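Pyruvate formate-lyase 2 (Archaeoglobus fulgidus, PDB 2F3O) is of unknown function but belongs to the glycyl radical enzymes of the pyruvate formate-lyase family and probably has a radical-based lyase activity. Local coordinates at residues P73-F78 with V315-S320; E80-R85 with E149-S154; K122-F127 with S502-E507; H265-E270 with P510-S515. All coordinates share one frame; numbering follows the deposited sequence.

Contact 1 of 4, residues P73-F78 with V315-S320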
loop_
_atom_site.group_PDB
_atom_site.type_symbol
_atom_site.label_atom_id
_atom_site.label_comp_id
_atom_site.label_asym_id
_atom_site.label_seq_id
_atom_site.Cartn_x
_atom_site.Cartn_y
_atom_site.Cartn_z
ATOM N N PRO A 73 -33.512 1.992 37.423
ATOM C CA PRO A 73 -33.489 0.703 36.775
ATOM C C PRO A 73 -34.326 0.592 35.518
ATOM O O PRO A 73 -35.547 0.747 35.554
ATOM C CB PRO A 73 -33.953 -0.237 37.892
ATOM C CG PRO A 73 -33.364 0.414 39.159
ATOM C CD PRO A 73 -32.881 1.838 38.743
ATOM N N GLY A 74 -33.647 0.313 34.408
ATOM C CA GLY A 74 -34.329 0.068 33.148
ATOM C C GLY A 74 -33.538 -0.532 32.000
ATOM O O GLY A 74 -32.331 -0.780 32.109
ATOM N N ALA A 75 -34.242 -0.769 30.893
ATOM C CA ALA A 75 -33.638 -1.265 29.658
ATOM C C ALA A 75 -33.677 -0.202 28.564
ATOM O O ALA A 75 -34.721 0.397 28.329
ATOM C CB ALA A 75 -34.358 -2.506 29.193
ATOM N N ILE A 76 -32.546 0.034 27.898
ATOM C CA ILE A 76 -32.524 0.920 26.734
ATOM C C ILE A 76 -32.798 0.098 25.466
ATOM O O ILE A 76 -32.284 -1.001 25.319
ATOM C CB ILE A 76 -31.198 1.678 26.623
ATOM C CG1 ILE A 76 -30.850 2.341 27.955
ATOM C CG2 ILE A 76 -31.290 2.741 25.579
ATOM C CD1 ILE A 76 -29.487 3.013 27.983
ATOM N N ILE A 77 -33.645 0.607 24.571
ATOM C CA ILE A 77 -34.019 -0.142 23.369
ATOM C C ILE A 77 -33.201 0.320 22.152
ATOM O O ILE A 77 -33.097 1.526 21.888
ATOM C CB ILE A 77 -35.526 0.011 23.067
ATOM C CG1 ILE A 77 -36.369 -0.329 24.284
ATOM C CG2 ILE A 77 -35.958 -0.866 21.903
ATOM C CD1 ILE A 77 -37.837 -0.109 24.035
ATOM N N PHE A 78 -32.615 -0.635 21.423
ATOM C CA PHE A 78 -31.853 -0.335 20.215
ATOM C C PHE A 78 -32.507 -1.041 19.041
ATOM O O PHE A 78 -32.112 -2.142 18.699
ATOM C CB PHE A 78 -30.380 -0.759 20.366
ATOM C CG PHE A 78 -29.610 0.094 21.339
ATOM C CD1 PHE A 78 -29.630 -0.181 22.696
ATOM C CD2 PHE A 78 -28.898 1.200 20.899
ATOM C CE1 PHE A 78 -28.955 0.635 23.590
ATOM C CE2 PHE A 78 -28.217 2.023 21.787
ATOM C CZ PHE A 78 -28.243 1.745 23.128
ATOM N N VAL A 315 -30.117 -2.676 32.699
ATOM C CA VAL A 315 -30.503 -4.036 32.835
ATOM C C VAL A 315 -30.881 -4.276 31.370
ATOM O O VAL A 315 -31.377 -3.362 30.703
ATOM C CB VAL A 315 -31.681 -4.117 33.874
ATOM C CG1 VAL A 315 -33.038 -4.336 33.221
ATOM C CG2 VAL A 315 -31.408 -5.182 34.905
ATOM N N PRO A 316 -30.577 -5.458 30.826
ATOM C CA PRO A 316 -30.615 -5.635 29.367
ATOM C C PRO A 316 -32.019 -5.811 28.787
ATOM O O PRO A 316 -32.897 -6.281 29.470
ATOM C CB PRO A 316 -29.794 -6.898 29.169
ATOM C CG PRO A 316 -30.024 -7.672 30.433
ATOM C CD PRO A 316 -30.186 -6.685 31.531
ATOM N N ALA A 317 -32.232 -5.430 27.531
ATOM C CA ALA A 317 -33.557 -5.571 26.882
ATOM C C ALA A 317 -33.719 -6.921 26.193
ATOM O O ALA A 317 -34.030 -6.986 24.999
ATOM C CB ALA A 317 -33.809 -4.441 25.863
ATOM N N PHE A 318 -33.506 -7.990 26.951
ATOM C CA PHE A 318 -33.510 -9.321 26.398
ATOM C C PHE A 318 -34.919 -9.867 26.356
ATOM O O PHE A 318 -35.643 -9.767 27.329
ATOM C CB PHE A 318 -32.668 -10.241 27.271
ATOM C CG PHE A 318 -31.181 -9.995 27.182
ATOM C CD1 PHE A 318 -30.618 -9.416 26.061
ATOM C CD2 PHE A 318 -30.344 -10.408 28.205
ATOM C CE1 PHE A 318 -29.259 -9.216 25.987
ATOM C CE2 PHE A 318 -28.992 -10.209 28.126
ATOM C CZ PHE A 318 -28.448 -9.614 27.023
ATOM N N ASP A 319 -35.299 -10.484 25.247
ATOM C CA ASP A 319 -36.565 -11.208 25.179
ATOM C C ASP A 319 -36.455 -12.574 25.878
ATOM O O ASP A 319 -35.425 -12.900 26.468
ATOM C CB ASP A 319 -36.929 -11.455 23.729
ATOM C CG ASP A 319 -35.900 -12.304 23.037
ATOM O OD1 ASP A 319 -34.858 -11.731 22.675
ATOM O OD2 ASP A 319 -36.108 -13.537 22.883
ATOM N N SER A 320 -37.506 -13.384 25.740
ATOM C CA SER A 320 -37.629 -14.683 26.410
ATOM C C SER A 320 -36.589 -15.721 26.011
ATOM O O SER A 320 -36.130 -16.483 26.859
ATOM C CB SER A 320 -39.014 -15.272 26.169
ATOM O OG SER A 320 -39.065 -15.920 24.914
HETATM O O HOH W 1 -30.164 -1.320 28.962
#
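Gly74 and Ala75 meet Val315 and Ala317 largely through backbone atoms. The denser part lies at Gly74 and Ala75. Val315 N donates to Gly74 O over 3.0 Å, but the angle of 130° at the hydrogen makes this a weak bond. Ala75 CA lies 3.3 Å from Val315 O, with 137° at the hydrogen, which fits a CA-H...O contact, and Ala75 CB is 3.4 Å from the same oxygen. The Val315 side chain lies against Gly74 O, its CB and CG1 both at 3.8 Å. The methyl groups add an apolar touch, Ala75 CB resting 3.9 Å from Ala317 CB, which in turn sits 3.8 Å from Ile76 O. Ala317 is the centre of an inverse gamma turn, and the turn presents that methyl group to the strand.

The pairing is looser beyond Ala75. Ile76 N does not reach the loop directly; a water accepts from it at 2.9 Å and donates to Val315 O at 2.9 Å, so a bridge stands in for a backbone bond. Past Ala317 the chain departs: the ring of Phe318 has turned back over its own segment, with Pro316 CB above the centre of one face, while Asp319 forms a salt bridge with Arg85 and caps the start of the following helix. All six touching residues are buried nonetheless. On its other flank Ala75 makes backbone bonds with Arg18 and Ser20. The loop between helices 297-310 and 322-325 thus lies beside strand 74-75 of the small parallel sheet with 18-19, held by one weak bond and a water bridge.

Contact 2 of 4, residues E80-R85 with E149-S154; sequences EGVGLR and EIAGIS
Val82 leans on Ile150 and Ala151 with all three of its side-chain carbons, and this accounts for the apolar half of the contact. Starting at the backbone, Val82 CB lies 3.9 Å from Ala151 CB and scarcely farther from Ala151 CA, so the branch point itself is against the opposing chain. From there CG1 continues over the same methyl group, 3.8 Å from Ala151 CB. The other branch, CG2, diverges to meet Ile150 CG2 at 4.0 Å; the two side chains cross obliquely. Ile150 can offer that branch because its CG2 stands anti to its own backbone N, while CG1 carries CD1 off in another direction.

The polar half is built on Gly81. Gly81 CA and Ala151 CA, 4.1 Å apart, are the closest pair of CA atoms across the contact, and Gly81 CA is 3.6 Å from Ile150 O, a CA-H...O contact whose angle at the hydrogen, 121°, is far from straight. A side chain at Gly81 would point at the other segment and collide with Ala151 O, so the absence of one permits the close approach. The two carbonyls Gly81 O and Ile150 O have no donor in the opposite segment; a single water donates to both, at 2.6 Å and 2.9 Å respectively, and ties the turns together.

Tyr269 packs against Ala151, and a bound triethylene glycol, probably from the crystallisation liquor, lies about 4 Å from the Ala151 side chain. Overall this is a meeting of two loops at Gly81, one running into the short helix 83-87, the other linking strands 145-147 and 156-157.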
loop_
_atom_site.group_PDB
_atom_site.type_symbol
_atom_site.label_atom_id
_atom_site.label_comp_id
_atom_site.label_asym_id
_atom_site.label_seq_id
_atom_site.Cartn_x
_atom_site.Cartn_y
_atom_site.Cartn_z
ATOM N N GLU A 80 -32.330 -0.498 15.956
ATOM C CA GLU A 80 -31.414 -0.630 14.828
ATOM C C GLU A 80 -30.655 -1.957 14.953
ATOM O O GLU A 80 -30.236 -2.557 13.961
ATOM C CB GLU A 80 -30.471 0.586 14.733
ATOM C CG GLU A 80 -29.408 0.691 15.825
ATOM C CD GLU A 80 -29.807 1.552 17.031
ATOM O OE1 GLU A 80 -28.971 2.380 17.456
ATOM O OE2 GLU A 80 -30.934 1.417 17.568
ATOM N N GLY A 81 -30.520 -2.422 16.184
ATOM C CA GLY A 81 -29.913 -3.707 16.435
ATOM C C GLY A 81 -30.968 -4.758 16.698
ATOM O O GLY A 81 -31.595 -5.275 15.774
ATOM N N VAL A 82 -31.183 -5.066 17.971
ATOM C CA VAL A 82 -31.999 -6.223 18.294
ATOM C C VAL A 82 -33.197 -5.885 19.208
ATOM O O VAL A 82 -33.863 -6.768 19.762
ATOM C CB VAL A 82 -31.089 -7.419 18.752
ATOM C CG1 VAL A 82 -31.029 -7.596 20.279
ATOM C CG2 VAL A 82 -31.503 -8.693 18.044
ATOM N N GLY A 83 -33.514 -4.596 19.294
ATOM C CA GLY A 83 -34.621 -4.129 20.124
ATOM C C GLY A 83 -36.023 -4.506 19.658
ATOM O O GLY A 83 -36.962 -4.427 20.435
ATOM N N LEU A 84 -36.177 -4.922 18.403
ATOM C CA LEU A 84 -37.483 -5.350 17.917
ATOM C C LEU A 84 -37.827 -6.754 18.407
ATOM O O LEU A 84 -38.988 -7.174 18.305
ATOM C CB LEU A 84 -37.592 -5.308 16.388
ATOM C CG LEU A 84 -37.612 -4.020 15.555
ATOM C CD1 LEU A 84 -38.494 -4.202 14.315
ATOM C CD2 LEU A 84 -38.061 -2.801 16.346
ATOM N N ARG A 85 -36.827 -7.482 18.922
ATOM C CA ARG A 85 -37.058 -8.790 19.545
ATOM C C ARG A 85 -38.012 -8.614 20.711
ATOM O O ARG A 85 -38.992 -9.348 20.847
ATOM C CB ARG A 85 -35.758 -9.398 20.081
ATOM C CG ARG A 85 -34.924 -10.087 19.050
ATOM C CD ARG A 85 -33.989 -11.124 19.662
ATOM N NE ARG A 85 -33.945 -12.303 18.802
ATOM C CZ ARG A 85 -34.445 -13.499 19.112
ATOM N NH1 ARG A 85 -34.991 -13.714 20.297
ATOM N NH2 ARG A 85 -34.377 -14.498 18.234
ATOM N N GLU A 149 -23.447 -10.059 16.970
ATOM C CA GLU A 149 -23.235 -8.774 16.277
ATOM C C GLU A 149 -24.447 -8.287 15.505
ATOM O O GLU A 149 -24.394 -7.235 14.894
ATOM C CB GLU A 149 -22.014 -8.828 15.374
ATOM C CG GLU A 149 -20.721 -8.949 16.136
ATOM C CD GLU A 149 -19.565 -9.339 15.249
ATOM O OE1 GLU A 149 -18.429 -8.892 15.509
ATOM O OE2 GLU A 149 -19.786 -10.095 14.286
ATOM N N ILE A 150 -25.532 -9.058 15.562
ATOM C CA ILE A 150 -26.858 -8.671 15.083
ATOM C C ILE A 150 -27.296 -7.457 15.888
ATOM O O ILE A 150 -27.981 -6.552 15.384
ATOM C CB ILE A 150 -27.881 -9.802 15.369
ATOM C CG1 ILE A 150 -27.454 -11.094 14.708
ATOM C CG2 ILE A 150 -29.248 -9.473 14.816
ATOM C CD1 ILE A 150 -27.983 -11.223 13.300
ATOM N N ALA A 151 -26.859 -7.442 17.142
ATOM C CA ALA A 151 -27.305 -6.463 18.110
ATOM C C ALA A 151 -26.439 -5.219 18.107
ATOM O O ALA A 151 -26.791 -4.218 18.740
ATOM C CB ALA A 151 -27.322 -7.085 19.488
ATOM N N GLY A 152 -25.313 -5.286 17.399
ATOM C CA GLY A 152 -24.315 -4.214 17.431
ATOM C C GLY A 152 -22.988 -4.752 17.939
ATOM O O GLY A 152 -22.856 -5.965 18.149
ATOM N N ILE A 153 -21.998 -3.879 18.142
ATOM C CA ILE A 153 -20.677 -4.362 18.555
ATOM C C ILE A 153 -20.337 -4.146 20.023
ATOM O O ILE A 153 -20.215 -5.121 20.752
ATOM C CB ILE A 153 -19.531 -3.826 17.680
ATOM C CG1 ILE A 153 -19.880 -3.979 16.201
ATOM C CG2 ILE A 153 -18.213 -4.541 18.024
ATOM C CD1 ILE A 153 -19.991 -5.394 15.764
ATOM N N SER A 154 -20.172 -2.892 20.446
ATOM C CA SER A 154 -19.748 -2.568 21.818
ATOM C C SER A 154 -18.523 -3.378 22.285
ATOM O O SER A 154 -17.545 -3.520 21.535
ATOM C CB SER A 154 -20.900 -2.742 22.806
ATOM O OG SER A 154 -21.957 -1.839 22.558
HETATM O O HOH W 2 -30.355 -6.420 13.731
#

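Contact 3 of 4, residues K122-F127 with S502-E507; sequences KTIEAF and SYANAE
Asn505 ND2 is gripped by two carbonyls, Leu501 O one turn back on its own helix and Glu149 O from a loop, and the amide so fixed lies against Ile124. The isoleucine meets both ends of it: Ile124 CD1 is 3.4 Å from Asn505 OD1, and Ile124 CG2 is 3.6 Å from Asn505 ND2. The same CG2 touches Ala504 CB at 3.9 Å.

Phe127 covers the largest area. Its CG is anti to the backbone N (chi1 -168°), which sends the ring toward the other helix. There Phe127 CE2 reaches Tyr503 CE2 at 3.6 Å and Phe127 CZ sits over the tyrosine face; centroids 5.2 Å apart and planes at 84° define a T-shaped, edge-to-face pair with phenylalanine supplying the edge. Ala504 CB approaches Phe127 CD2 at 3.7 Å, and Glu507 CB comes obliquely to Phe127 CE1 at 3.6 Å, while the carboxylate of Glu507 goes on to a salt bridge with Arg530.

Thr123 OG1 accepts from Ala126 N, N-capping the short helix 124-128. A second subunit adjoins the same spot: Tyr503 OH bonds to its Ser194 and Phe127 packs on its Pro38. Through Ile124 and Phe127, helix 124-128, which follows helix 105-119 in the chain, lies against the last turns of the long helix 477-508 where the second subunit adjoins.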
loop_
_atom_site.group_PDB
_atom_site.type_symbol
_atom_site.label_atom_id
_atom_site.label_comp_id
_atom_site.label_asym_id
_atom_site.label_seq_id
_atom_site.Cartn_x
_atom_site.Cartn_y
_atom_site.Cartn_z
ATOM N N LYS A 122 -34.758 -2.032 8.547
ATOM C CA LYS A 122 -33.739 -0.988 8.581
ATOM C C LYS A 122 -32.636 -1.390 9.559
ATOM O O LYS A 122 -31.822 -0.557 9.966
ATOM C CB LYS A 122 -34.339 0.331 9.033
ATOM C CG LYS A 122 -34.990 1.122 7.942
ATOM C CD LYS A 122 -35.406 2.509 8.424
ATOM C CE LYS A 122 -36.366 3.129 7.426
ATOM N NZ LYS A 122 -37.543 2.248 7.083
ATOM N N THR A 123 -32.625 -2.672 9.925
ATOM C CA THR A 123 -31.737 -3.167 10.963
ATOM C C THR A 123 -30.443 -3.713 10.389
ATOM O O THR A 123 -30.334 -3.910 9.181
ATOM C CB THR A 123 -32.365 -4.332 11.778
ATOM O OG1 THR A 123 -32.483 -5.502 10.952
ATOM C CG2 THR A 123 -33.708 -3.964 12.360
ATOM N N ILE A 124 -29.489 -3.988 11.282
ATOM C CA ILE A 124 -28.240 -4.649 10.938
ATOM C C ILE A 124 -28.530 -5.990 10.291
ATOM O O ILE A 124 -27.969 -6.302 9.250
ATOM C CB ILE A 124 -27.333 -4.816 12.182
ATOM C CG1 ILE A 124 -27.008 -3.448 12.765
ATOM C CG2 ILE A 124 -26.050 -5.565 11.854
ATOM C CD1 ILE A 124 -26.132 -3.467 13.956
ATOM N N GLU A 125 -29.452 -6.752 10.876
ATOM C CA GLU A 125 -29.825 -8.069 10.352
ATOM C C GLU A 125 -30.419 -8.035 8.928
ATOM O O GLU A 125 -30.162 -8.935 8.118
ATOM C CB GLU A 125 -30.744 -8.776 11.348
ATOM C CG GLU A 125 -31.859 -9.621 10.753
ATOM C CD GLU A 125 -32.237 -10.769 11.673
ATOM O OE1 GLU A 125 -31.663 -10.815 12.788
ATOM O OE2 GLU A 125 -33.061 -11.636 11.276
ATOM N N ALA A 126 -31.163 -6.974 8.617
ATOM C CA ALA A 126 -31.697 -6.767 7.275
ATOM C C ALA A 126 -30.610 -6.614 6.196
ATOM O O ALA A 126 -30.783 -7.093 5.077
ATOM C CB ALA A 126 -32.622 -5.583 7.261
ATOM N N PHE A 127 -29.503 -5.952 6.535
ATOM C CA PHE A 127 -28.321 -5.868 5.665
ATOM C C PHE A 127 -27.679 -7.216 5.483
ATOM O O PHE A 127 -27.381 -7.610 4.377
ATOM C CB PHE A 127 -27.277 -4.892 6.232
ATOM C CG PHE A 127 -26.172 -4.532 5.259
ATOM C CD1 PHE A 127 -26.215 -3.340 4.566
ATOM C CD2 PHE A 127 -25.089 -5.386 5.044
ATOM C CE1 PHE A 127 -25.206 -3.002 3.695
ATOM C CE2 PHE A 127 -24.086 -5.064 4.164
ATOM C CZ PHE A 127 -24.141 -3.868 3.489
ATOM N N SER A 502 -20.037 -7.808 10.465
ATOM C CA SER A 502 -19.121 -6.708 10.782
ATOM C C SER A 502 -19.108 -5.675 9.671
ATOM O O SER A 502 -18.985 -4.473 9.900
ATOM C CB SER A 502 -17.710 -7.209 11.057
ATOM O OG SER A 502 -17.399 -7.027 12.433
ATOM N N TYR A 503 -19.248 -6.173 8.458
ATOM C CA TYR A 503 -19.459 -5.339 7.312
ATOM C C TYR A 503 -20.825 -4.651 7.459
ATOM O O TYR A 503 -20.960 -3.452 7.185
ATOM C CB TYR A 503 -19.378 -6.233 6.097
ATOM C CG TYR A 503 -19.754 -5.624 4.778
ATOM C CD1 TYR A 503 -19.249 -4.389 4.366
ATOM C CD2 TYR A 503 -20.568 -6.328 3.898
ATOM C CE1 TYR A 503 -19.587 -3.866 3.135
ATOM C CE2 TYR A 503 -20.908 -5.817 2.674
ATOM C CZ TYR A 503 -20.422 -4.592 2.285
ATOM O OH TYR A 503 -20.789 -4.114 1.037
ATOM N N ALA A 504 -21.813 -5.396 7.946
ATOM C CA ALA A 504 -23.170 -4.879 8.128
ATOM C C ALA A 504 -23.227 -3.751 9.142
ATOM O O ALA A 504 -23.937 -2.760 8.918
ATOM C CB ALA A 504 -24.123 -5.987 8.524
ATOM N N ASN A 505 -22.486 -3.903 10.241
ATOM C CA ASN A 505 -22.380 -2.857 11.237
ATOM C C ASN A 505 -21.742 -1.620 10.633
ATOM O O ASN A 505 -22.290 -0.534 10.722
ATOM C CB ASN A 505 -21.569 -3.327 12.429
ATOM C CG ASN A 505 -22.433 -3.968 13.513
ATOM O OD1 ASN A 505 -22.801 -3.301 14.497
ATOM N ND2 ASN A 505 -22.746 -5.269 13.352
ATOM N N ALA A 506 -20.616 -1.798 9.947
ATOM C CA ALA A 506 -19.914 -0.693 9.282
ATOM C C ALA A 506 -20.807 0.085 8.342
ATOM O O ALA A 506 -20.626 1.286 8.164
ATOM C CB ALA A 506 -18.703 -1.204 8.528
ATOM N N GLU A 507 -21.787 -0.591 7.766
ATOM C CA GLU A 507 -22.630 0.048 6.789
ATOM C C GLU A 507 -23.867 0.701 7.346
ATOM O O GLU A 507 -24.250 1.759 6.860
ATOM C CB GLU A 507 -23.023 -0.934 5.704
ATOM C CG GLU A 507 -21.881 -1.294 4.798
ATOM C CD GLU A 507 -21.359 -0.102 4.025
ATOM O OE1 GLU A 507 -22.138 0.504 3.258
ATOM O OE2 GLU A 507 -20.158 0.216 4.170
#

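Contact 4 of 4, residues H265-E270 with P510-S515; sequences HQENYE and PTPLLS
Glu267 presents a flat carboxylate to Thr511, Leu513 and Leu514. Thr511 CB lies over one face, 3.7 Å from Glu267 CD, and Leu513 CB stands off the other side, 3.5 Å from Glu267 OE1. The oxygens carry the polar bonds, through their syn lone pairs, and the motif is a carboxylate bound at a helix N terminus: Leu514 N donates to Glu267 OE1 at 2.9 Å (160° at the hydrogen), and Leu513 N donates to Glu267 OE2 at 2.9 Å (158°). The two bonds form a fork across successive backbone N-H groups in the first turn of helix 512-516. Thr511 occupies the N-cap position yet makes no capping bond with its side chain; the carboxylate from the distant segment serves these amides instead. Such a helix end would be expected to favour the ionised carboxylate.

The second flat group is the amide of Asn268. Its ND2 donates to Glu267 OE1 over 3.0 Å, engaging the anti lone pair, with the acceptor tilted 27° from the amide plane. OE1 thus takes two donors, which fixes the rotation of the carboxylate, and ND2 has a further acceptor in Leu264 O. Glu267 gets there because CG is anti to the backbone N and the chain stays extended beyond it, spanning from the end of helix 250-267. Leu513 also packs against helices 190-221 and 250-267. On the far end of the Asn268 amide, OD1 touches two methyl groups, 3.3 Å from Thr511 CG2 and 3.4 Å from Leu514 CD2.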
loop_
_atom_site.group_PDB
_atom_site.type_symbol
_atom_site.label_atom_id
_atom_site.label_comp_id
_atom_site.label_asym_id
_atom_site.label_seq_id
_atom_site.Cartn_x
_atom_site.Cartn_y
_atom_site.Cartn_z
ATOM N N HIS A 265 -23.771 4.953 26.102
ATOM C CA HIS A 265 -24.872 4.034 26.204
ATOM C C HIS A 265 -26.119 4.478 25.453
ATOM O O HIS A 265 -27.134 3.770 25.445
ATOM C CB HIS A 265 -25.166 3.739 27.661
ATOM C CG HIS A 265 -24.254 2.707 28.235
ATOM N ND1 HIS A 265 -23.023 3.023 28.774
ATOM C CD2 HIS A 265 -24.367 1.361 28.304
ATOM C CE1 HIS A 265 -22.425 1.914 29.172
ATOM N NE2 HIS A 265 -23.220 0.893 28.901
ATOM N N GLN A 266 -26.041 5.632 24.794
ATOM C CA GLN A 266 -27.166 6.097 24.007
ATOM C C GLN A 266 -26.877 5.809 22.559
ATOM O O GLN A 266 -27.784 5.787 21.738
ATOM C CB GLN A 266 -27.429 7.587 24.212
ATOM C CG GLN A 266 -27.452 8.081 25.654
ATOM C CD GLN A 266 -28.343 7.251 26.553
ATOM O OE1 GLN A 266 -29.481 6.898 26.205
ATOM N NE2 GLN A 266 -27.825 6.923 27.727
ATOM N N GLU A 267 -25.603 5.575 22.256
ATOM C CA GLU A 267 -25.177 5.253 20.897
ATOM C C GLU A 267 -24.985 3.740 20.709
ATOM O O GLU A 267 -25.400 3.168 19.707
ATOM C CB GLU A 267 -23.882 5.993 20.572
ATOM C CG GLU A 267 -23.180 5.534 19.292
ATOM C CD GLU A 267 -21.838 6.214 19.066
ATOM O OE1 GLU A 267 -20.851 5.864 19.753
ATOM O OE2 GLU A 267 -21.787 7.111 18.197
ATOM N N ASN A 268 -24.365 3.095 21.690
ATOM C CA ASN A 268 -23.966 1.696 21.565
ATOM C C ASN A 268 -24.765 0.836 22.486
ATOM O O ASN A 268 -25.082 1.273 23.600
ATOM C CB ASN A 268 -22.508 1.545 21.948
ATOM C CG ASN A 268 -21.630 2.403 21.120
ATOM O OD1 ASN A 268 -21.257 2.030 20.006
ATOM N ND2 ASN A 268 -21.306 3.584 21.635
ATOM N N TYR A 269 -25.043 -0.393 22.052
ATOM C CA TYR A 269 -25.886 -1.288 22.833
ATOM C C TYR A 269 -25.232 -1.736 24.148
ATOM O O TYR A 269 -24.023 -1.627 24.327
ATOM C CB TYR A 269 -26.470 -2.429 21.963
ATOM C CG TYR A 269 -25.699 -3.714 21.939
ATOM C CD1 TYR A 269 -26.311 -4.909 22.296
ATOM C CD2 TYR A 269 -24.356 -3.742 21.558
ATOM C CE1 TYR A 269 -25.613 -6.110 22.282
ATOM C CE2 TYR A 269 -23.635 -4.935 21.554
ATOM C CZ TYR A 269 -24.276 -6.122 21.912
ATOM O OH TYR A 269 -23.564 -7.297 21.917
ATOM N N GLU A 270 -26.072 -2.226 25.053
ATOM C CA GLU A 270 -25.811 -2.385 26.497
ATOM C C GLU A 270 -24.650 -3.254 26.935
ATOM O O GLU A 270 -24.355 -3.300 28.124
ATOM C CB GLU A 270 -27.048 -2.991 27.139
ATOM C CG GLU A 270 -28.270 -2.875 26.260
ATOM C CD GLU A 270 -28.544 -4.100 25.380
ATOM O OE1 GLU A 270 -28.242 -5.245 25.802
ATOM O OE2 GLU A 270 -29.079 -3.905 24.258
ATOM N N PRO A 510 -22.548 2.759 11.929
ATOM C CA PRO A 510 -21.262 3.223 12.441
ATOM C C PRO A 510 -21.480 3.967 13.774
ATOM O O PRO A 510 -22.589 4.441 14.055
ATOM C CB PRO A 510 -20.744 4.152 11.340
ATOM C CG PRO A 510 -21.974 4.635 10.637
ATOM C CD PRO A 510 -23.037 3.577 10.803
ATOM N N THR A 511 -20.457 4.009 14.619
ATOM C CA THR A 511 -20.623 4.543 15.961
ATOM C C THR A 511 -19.586 5.612 16.292
ATOM O O THR A 511 -18.587 5.330 16.956
ATOM C CB THR A 511 -20.568 3.412 16.992
ATOM O OG1 THR A 511 -19.358 2.658 16.832
ATOM C CG2 THR A 511 -21.773 2.477 16.825
ATOM N N PRO A 512 -19.820 6.846 15.820
ATOM C CA PRO A 512 -18.869 7.956 15.863
ATOM C C PRO A 512 -18.386 8.410 17.233
ATOM O O PRO A 512 -17.228 8.776 17.358
ATOM C CB PRO A 512 -19.635 9.109 15.209
ATOM C CG PRO A 512 -20.737 8.478 14.466
ATOM C CD PRO A 512 -21.080 7.228 15.162
ATOM N N LEU A 513 -19.236 8.437 18.247
ATOM C CA LEU A 513 -18.746 8.848 19.574
ATOM C C LEU A 513 -17.725 7.854 20.119
ATOM O O LEU A 513 -16.627 8.267 20.534
ATOM C CB LEU A 513 -19.885 9.076 20.574
ATOM C CG LEU A 513 -19.474 9.460 21.996
ATOM C CD1 LEU A 513 -18.722 10.767 22.018
ATOM C CD2 LEU A 513 -20.690 9.528 22.910
ATOM N N LEU A 514 -18.079 6.561 20.056
ATOM C CA LEU A 514 -17.209 5.463 20.429
ATOM C C LEU A 514 -15.901 5.509 19.661
ATOM O O LEU A 514 -14.835 5.281 20.233
ATOM C CB LEU A 514 -17.914 4.132 20.189
ATOM C CG LEU A 514 -17.098 2.879 20.524
ATOM C CD1 LEU A 514 -16.704 2.887 21.984
ATOM C CD2 LEU A 514 -17.840 1.610 20.152
ATOM N N SER A 515 -15.976 5.835 18.378
ATOM C CA SER A 515 -14.771 6.047 17.576
ATOM C C SER A 515 -13.814 7.074 18.158
ATOM O O SER A 515 -12.616 6.871 18.109
ATOM C CB SER A 515 -15.128 6.463 16.156
ATOM O OG SER A 515 -15.628 5.356 15.459
#

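How the contacts relate
From the N terminus, strand 74-75 opens the loop that contact 1 closes at 315-320. Contact 2 is nested inside it, joining 80-85 to 149-154. Next comes 122-127, whose partner in contact 3 arrives only at 502-507, so contact 3 crosses both earlier ones. Contact 4 runs from 265-270 to 510-515, after contact 2 has closed, crossing contacts 1 and 3. Neighbours touch: Phe78 O with Gly83 N (1 and 2), Phe78 on His265 and Asn268 (1 and 4), Glu80 O with Ile124 N (2 and 3), Ser154 OG with Tyr269 O (2 and 4). Contacts 1 to 3 tie the N-terminal region to the loops after helix 297-310 and strand 145-147 and to helix 477-508; contact 4 joins helix 250-267 to helix 512-516.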